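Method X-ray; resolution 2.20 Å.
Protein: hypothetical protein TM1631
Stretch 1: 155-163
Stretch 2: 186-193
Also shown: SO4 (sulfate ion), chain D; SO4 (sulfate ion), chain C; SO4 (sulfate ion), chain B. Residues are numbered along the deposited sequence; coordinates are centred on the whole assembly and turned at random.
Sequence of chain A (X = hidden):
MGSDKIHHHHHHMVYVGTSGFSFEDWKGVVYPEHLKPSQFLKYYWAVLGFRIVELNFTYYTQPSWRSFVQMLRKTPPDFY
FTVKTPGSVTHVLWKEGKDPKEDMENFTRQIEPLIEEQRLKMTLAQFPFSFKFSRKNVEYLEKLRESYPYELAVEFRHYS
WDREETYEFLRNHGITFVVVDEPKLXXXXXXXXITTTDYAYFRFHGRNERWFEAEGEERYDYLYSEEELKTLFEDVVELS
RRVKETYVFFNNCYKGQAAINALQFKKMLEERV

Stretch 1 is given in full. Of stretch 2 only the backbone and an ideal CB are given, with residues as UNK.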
# COMPACT_ATOMS: atom_id res chain seq x y z
N GLU A 155 -7.97 2.98 -1.73
CA GLU A 155 -7.62 2.81 -3.14
C GLU A 155 -8.77 2.12 -3.90
O GLU A 155 -9.26 1.07 -3.47
CB GLU A 155 -6.37 1.93 -3.25
CG GLU A 155 -5.80 1.81 -4.66
CD GLU A 155 -4.76 0.71 -4.81
OE1 GLU A 155 -4.00 0.49 -3.85
OE2 GLU A 155 -4.70 0.06 -5.87
N PHE A 156 -9.12 2.68 -5.06
CA PHE A 156 -10.10 2.07 -5.97
C PHE A 156 -9.43 1.50 -7.21
O PHE A 156 -8.40 2.01 -7.67
CB PHE A 156 -11.12 3.10 -6.42
CG PHE A 156 -11.64 3.98 -5.33
CD1 PHE A 156 -12.63 3.52 -4.48
CD2 PHE A 156 -11.14 5.26 -5.16
CE1 PHE A 156 -13.12 4.34 -3.45
CE2 PHE A 156 -11.62 6.09 -4.14
CZ PHE A 156 -12.62 5.63 -3.29
N ARG A 157 -10.02 0.43 -7.74
CA ARG A 157 -9.56 -0.20 -8.97
C ARG A 157 -10.45 0.15 -10.17
O ARG A 157 -9.98 0.16 -11.31
CB ARG A 157 -9.54 -1.72 -8.80
CG ARG A 157 -8.87 -2.47 -9.95
CD ARG A 157 -7.41 -2.62 -9.68
NE ARG A 157 -7.16 -3.79 -8.84
CZ ARG A 157 -6.20 -3.89 -7.93
NH1 ARG A 157 -5.37 -2.89 -7.69
NH2 ARG A 157 -6.07 -5.02 -7.24
N HIS A 158 -11.73 0.44 -9.92
CA HIS A 158 -12.69 0.64 -11.00
C HIS A 158 -12.77 2.12 -11.42
O HIS A 158 -12.78 3.01 -10.56
CB HIS A 158 -14.07 0.11 -10.57
CG HIS A 158 -15.02 -0.12 -11.70
ND1 HIS A 158 -16.07 0.73 -11.97
CD2 HIS A 158 -15.08 -1.10 -12.63
CE1 HIS A 158 -16.74 0.28 -13.02
NE2 HIS A 158 -16.15 -0.83 -13.44
N TYR A 159 -12.82 2.36 -12.73
CA TYR A 159 -12.86 3.70 -13.33
C TYR A 159 -14.01 4.60 -12.81
O TYR A 159 -13.83 5.81 -12.64
CB TYR A 159 -12.93 3.59 -14.86
CG TYR A 159 -14.30 3.19 -15.40
CD1 TYR A 159 -14.71 1.86 -15.39
CD2 TYR A 159 -15.17 4.15 -15.91
CE1 TYR A 159 -15.96 1.49 -15.87
CE2 TYR A 159 -16.42 3.79 -16.39
CZ TYR A 159 -16.82 2.46 -16.36
OH TYR A 159 -18.07 2.10 -16.84
N SER A 160 -15.18 4.00 -12.57
CA SER A 160 -16.38 4.71 -12.11
C SER A 160 -16.17 5.64 -10.92
O SER A 160 -16.97 6.56 -10.69
CB SER A 160 -17.47 3.69 -11.75
OG SER A 160 -17.02 2.79 -10.75
N TRP A 161 -15.10 5.40 -10.16
CA TRP A 161 -14.79 6.16 -8.96
C TRP A 161 -14.08 7.50 -9.19
O TRP A 161 -14.04 8.33 -8.29
CB TRP A 161 -13.95 5.31 -8.00
CG TRP A 161 -14.71 4.21 -7.32
CD1 TRP A 161 -14.68 2.88 -7.62
CD2 TRP A 161 -15.59 4.35 -6.19
NE1 TRP A 161 -15.49 2.19 -6.77
CE2 TRP A 161 -16.07 3.06 -5.88
CE3 TRP A 161 -16.03 5.44 -5.43
CZ2 TRP A 161 -16.96 2.83 -4.84
CZ3 TRP A 161 -16.92 5.20 -4.39
CH2 TRP A 161 -17.37 3.91 -4.10
N ASP A 162 -13.51 7.72 -10.38
CA ASP A 162 -12.75 8.96 -10.64
C ASP A 162 -13.66 10.13 -10.99
O ASP A 162 -13.67 10.61 -12.12
CB ASP A 162 -11.68 8.76 -11.73
CG ASP A 162 -10.91 10.06 -12.02
OD1 ASP A 162 -10.52 10.74 -11.06
OD2 ASP A 162 -10.70 10.40 -13.21
N ARG A 163 -14.40 10.60 -9.99
CA ARG A 163 -15.36 11.68 -10.16
C ARG A 163 -15.34 12.56 -8.91
O ARG A 163 -14.89 12.14 -7.86
CB ARG A 163 -16.77 11.11 -10.42
CG ARG A 163 -17.24 10.09 -9.39
CD ARG A 163 -18.57 9.46 -9.78
NE ARG A 163 -19.66 10.44 -9.86
CZ ARG A 163 -20.87 10.20 -10.36
NH1 ARG A 163 -21.20 9.00 -10.83
NH2 ARG A 163 -21.77 11.17 -10.39
N UNK A 186 -8.53 -0.25 -20.37
CA UNK A 186 -9.95 -0.01 -20.13
C UNK A 186 -10.42 -0.44 -18.73
O UNK A 186 -10.10 -1.53 -18.26
CB UNK A 186 -10.77 -0.75 -21.19
N UNK A 187 -11.15 0.45 -18.06
CA UNK A 187 -11.83 0.11 -16.81
C UNK A 187 -11.10 0.40 -15.52
O UNK A 187 -11.72 0.48 -14.46
CB UNK A 187 -12.17 -1.38 -16.83
N UNK A 188 -9.78 0.55 -15.60
CA UNK A 188 -8.94 0.71 -14.41
C UNK A 188 -8.86 2.16 -13.95
O UNK A 188 -9.04 3.08 -14.74
CB UNK A 188 -7.53 0.18 -14.69
N UNK A 189 -8.58 2.35 -12.66
CA UNK A 189 -8.57 3.68 -12.08
C UNK A 189 -7.31 4.41 -12.53
O UNK A 189 -6.21 3.84 -12.50
CB UNK A 189 -8.65 3.61 -10.55
N UNK A 190 -7.46 5.67 -12.98
CA UNK A 190 -6.30 6.42 -13.49
C UNK A 190 -5.37 6.97 -12.42
O UNK A 190 -5.64 6.84 -11.23
CB UNK A 190 -6.79 7.59 -14.35
N UNK A 191 -4.28 7.56 -12.87
CA UNK A 191 -3.29 8.18 -11.98
C UNK A 191 -3.76 9.57 -11.68
O UNK A 191 -3.76 10.42 -12.56
CB UNK A 191 -1.89 8.20 -12.60
N UNK A 192 -4.21 9.79 -10.44
CA UNK A 192 -4.67 11.11 -9.99
C UNK A 192 -3.81 11.61 -8.82
O UNK A 192 -4.01 11.18 -7.69
CB UNK A 192 -6.14 11.05 -9.58
N UNK A 193 -2.86 12.52 -9.08
CA UNK A 193 -2.00 12.97 -8.00
C UNK A 193 -2.70 14.06 -7.20
O UNK A 193 -2.54 15.25 -7.46
CB UNK A 193 -0.66 13.48 -8.55
S SO4 D . -3.34 8.33 -16.57
O1 SO4 D . -3.97 7.03 -16.31
O2 SO4 D . -4.34 9.40 -16.65
O3 SO4 D . -2.40 8.64 -15.50
O4 SO4 D . -2.58 8.25 -17.80
S SO4 C . -8.67 -7.08 -8.89
O1 SO4 C . -8.10 -7.44 -7.59
O2 SO4 C . -9.23 -8.25 -9.54
O3 SO4 C . -9.75 -6.12 -8.70
O4 SO4 C . -7.65 -6.49 -9.75
S SO4 B . -2.99 -4.92 -4.94
O1 SO4 B . -3.77 -3.70 -5.11
O2 SO4 B . -3.86 -6.10 -4.99
O3 SO4 B . -2.02 -4.99 -6.02
O4 SO4 B . -2.33 -4.90 -3.63

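Position 186 opens the second stretch with its CA-to-CB bond pointing away from stretch 1 and nothing of that stretch within 5.5 Å of the ideal CB. Many residues would suit, proline among them; the deposited residue is P186, which makes no contact with stretch 1.

Position 187 is more restrictive. Its phi is positive, 94° with psi -20°, and an ideal CB would be jammed against the carbonyl O of the preceding residue as well as lying 4.4 Å from Y159 CD1. Glycine is called for, and G187 is found. Y159 N donates a hydrogen bond to G187 O (2.8 Å), and H158 CA adds a CA-H...O contact to G187 O at 3.6 Å.

At 188 the backbone is extended and forms a single bridge with H158. CA-to-CB points away overall, yet the ideal CB is 4.2 Å from R157 O, and the aliphatic part of the R157 side chain lies nearby. Leucine, isoleucine, valine or methionine would all fit. L188 (m, t) brings CD2 to 3.9 Å from R157 CG, while L188 CA makes a CA-H...O contact with R157 O at 3.3 Å.

Position 189 faces the turn of stretch 1 most intimately. The amide N donates a weak hydrogen bond to R157 O (2.9 Å). The CA-to-CB bond runs sideways, with the ideal CB 3.3 Å from F156 O, and beyond it F156, W161 and D162 border a space suited to a large apolar group: phenylalanine, leucine or methionine. F189, chi1 t, fills it. Its CD2 lies 3.9 Å from F156 CB and its CE2 3.7 Å from W161 CB; H158 O approaches the ring edge, 3.5 Å from F189 CD2. The F156 and F189 rings pair obliquely, centroids 5.9 Å apart.

At 190 CA-to-CB points sideways, the ideal CB 5.0 Å from D162 OD2. Phi of -77° admits proline and most other residues, and the nearby carboxylate could also accept a bond from a small polar one. P190 places CG 3.6 Å from D162 OD2.

Position 191 is out of reach, so stretch 1 leaves the choice open. Y191 instead donates weak backbone hydrogen bonds to a sulfate.

At 192 CA-to-CB points toward stretch 1, its ideal CB 4.6 Å from D162 OD1. This carboxylate favours lysine or arginine, though a neutral donor could also serve. R192 forms a salt bridge, its NE donating a weak hydrogen bond to D162 OD2 at 3.3 Å.

Position 193 is unconstrained by stretch 1 and holds P193.

Stretch 2, residues 186-193: PGLFPYRP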
# COMPACT_ATOMS: atom_id res chain seq x y z
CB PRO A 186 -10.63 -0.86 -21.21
CG PRO A 186 -9.64 -0.92 -22.30
CD PRO A 186 -8.32 -1.00 -21.63
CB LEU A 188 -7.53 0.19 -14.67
CG LEU A 188 -7.41 -1.31 -14.93
CD1 LEU A 188 -5.95 -1.68 -15.14
CD2 LEU A 188 -8.00 -2.10 -13.77
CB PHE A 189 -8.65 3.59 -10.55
CG PHE A 189 -8.98 4.90 -9.88
CD1 PHE A 189 -7.98 5.78 -9.53
CD2 PHE A 189 -10.29 5.25 -9.61
CE1 PHE A 189 -8.27 7.00 -8.93
CE2 PHE A 189 -10.59 6.46 -8.99
CZ PHE A 189 -9.58 7.33 -8.65
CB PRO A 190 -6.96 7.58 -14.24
CG PRO A 190 -8.22 7.83 -13.50
CD PRO A 190 -8.69 6.47 -13.05
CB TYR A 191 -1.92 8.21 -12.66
CG TYR A 191 -0.85 8.97 -11.93
CD1 TYR A 191 -0.12 8.37 -10.92
CD2 TYR A 191 -0.55 10.28 -12.28
CE1 TYR A 191 0.88 9.07 -10.25
CE2 TYR A 191 0.45 10.99 -11.63
CZ TYR A 191 1.16 10.38 -10.62
OH TYR A 191 2.15 11.07 -9.96
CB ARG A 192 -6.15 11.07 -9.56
CG ARG A 192 -7.20 10.91 -10.66
CD ARG A 192 -6.67 11.30 -12.01
NE ARG A 192 -7.67 11.62 -13.02
CZ ARG A 192 -7.45 11.61 -14.33
NH1 ARG A 192 -6.26 11.23 -14.81
NH2 ARG A 192 -8.41 11.93 -15.16
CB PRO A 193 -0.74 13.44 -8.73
CG PRO A 193 -1.20 13.84 -10.09
CD PRO A 193 -2.53 13.17 -10.36
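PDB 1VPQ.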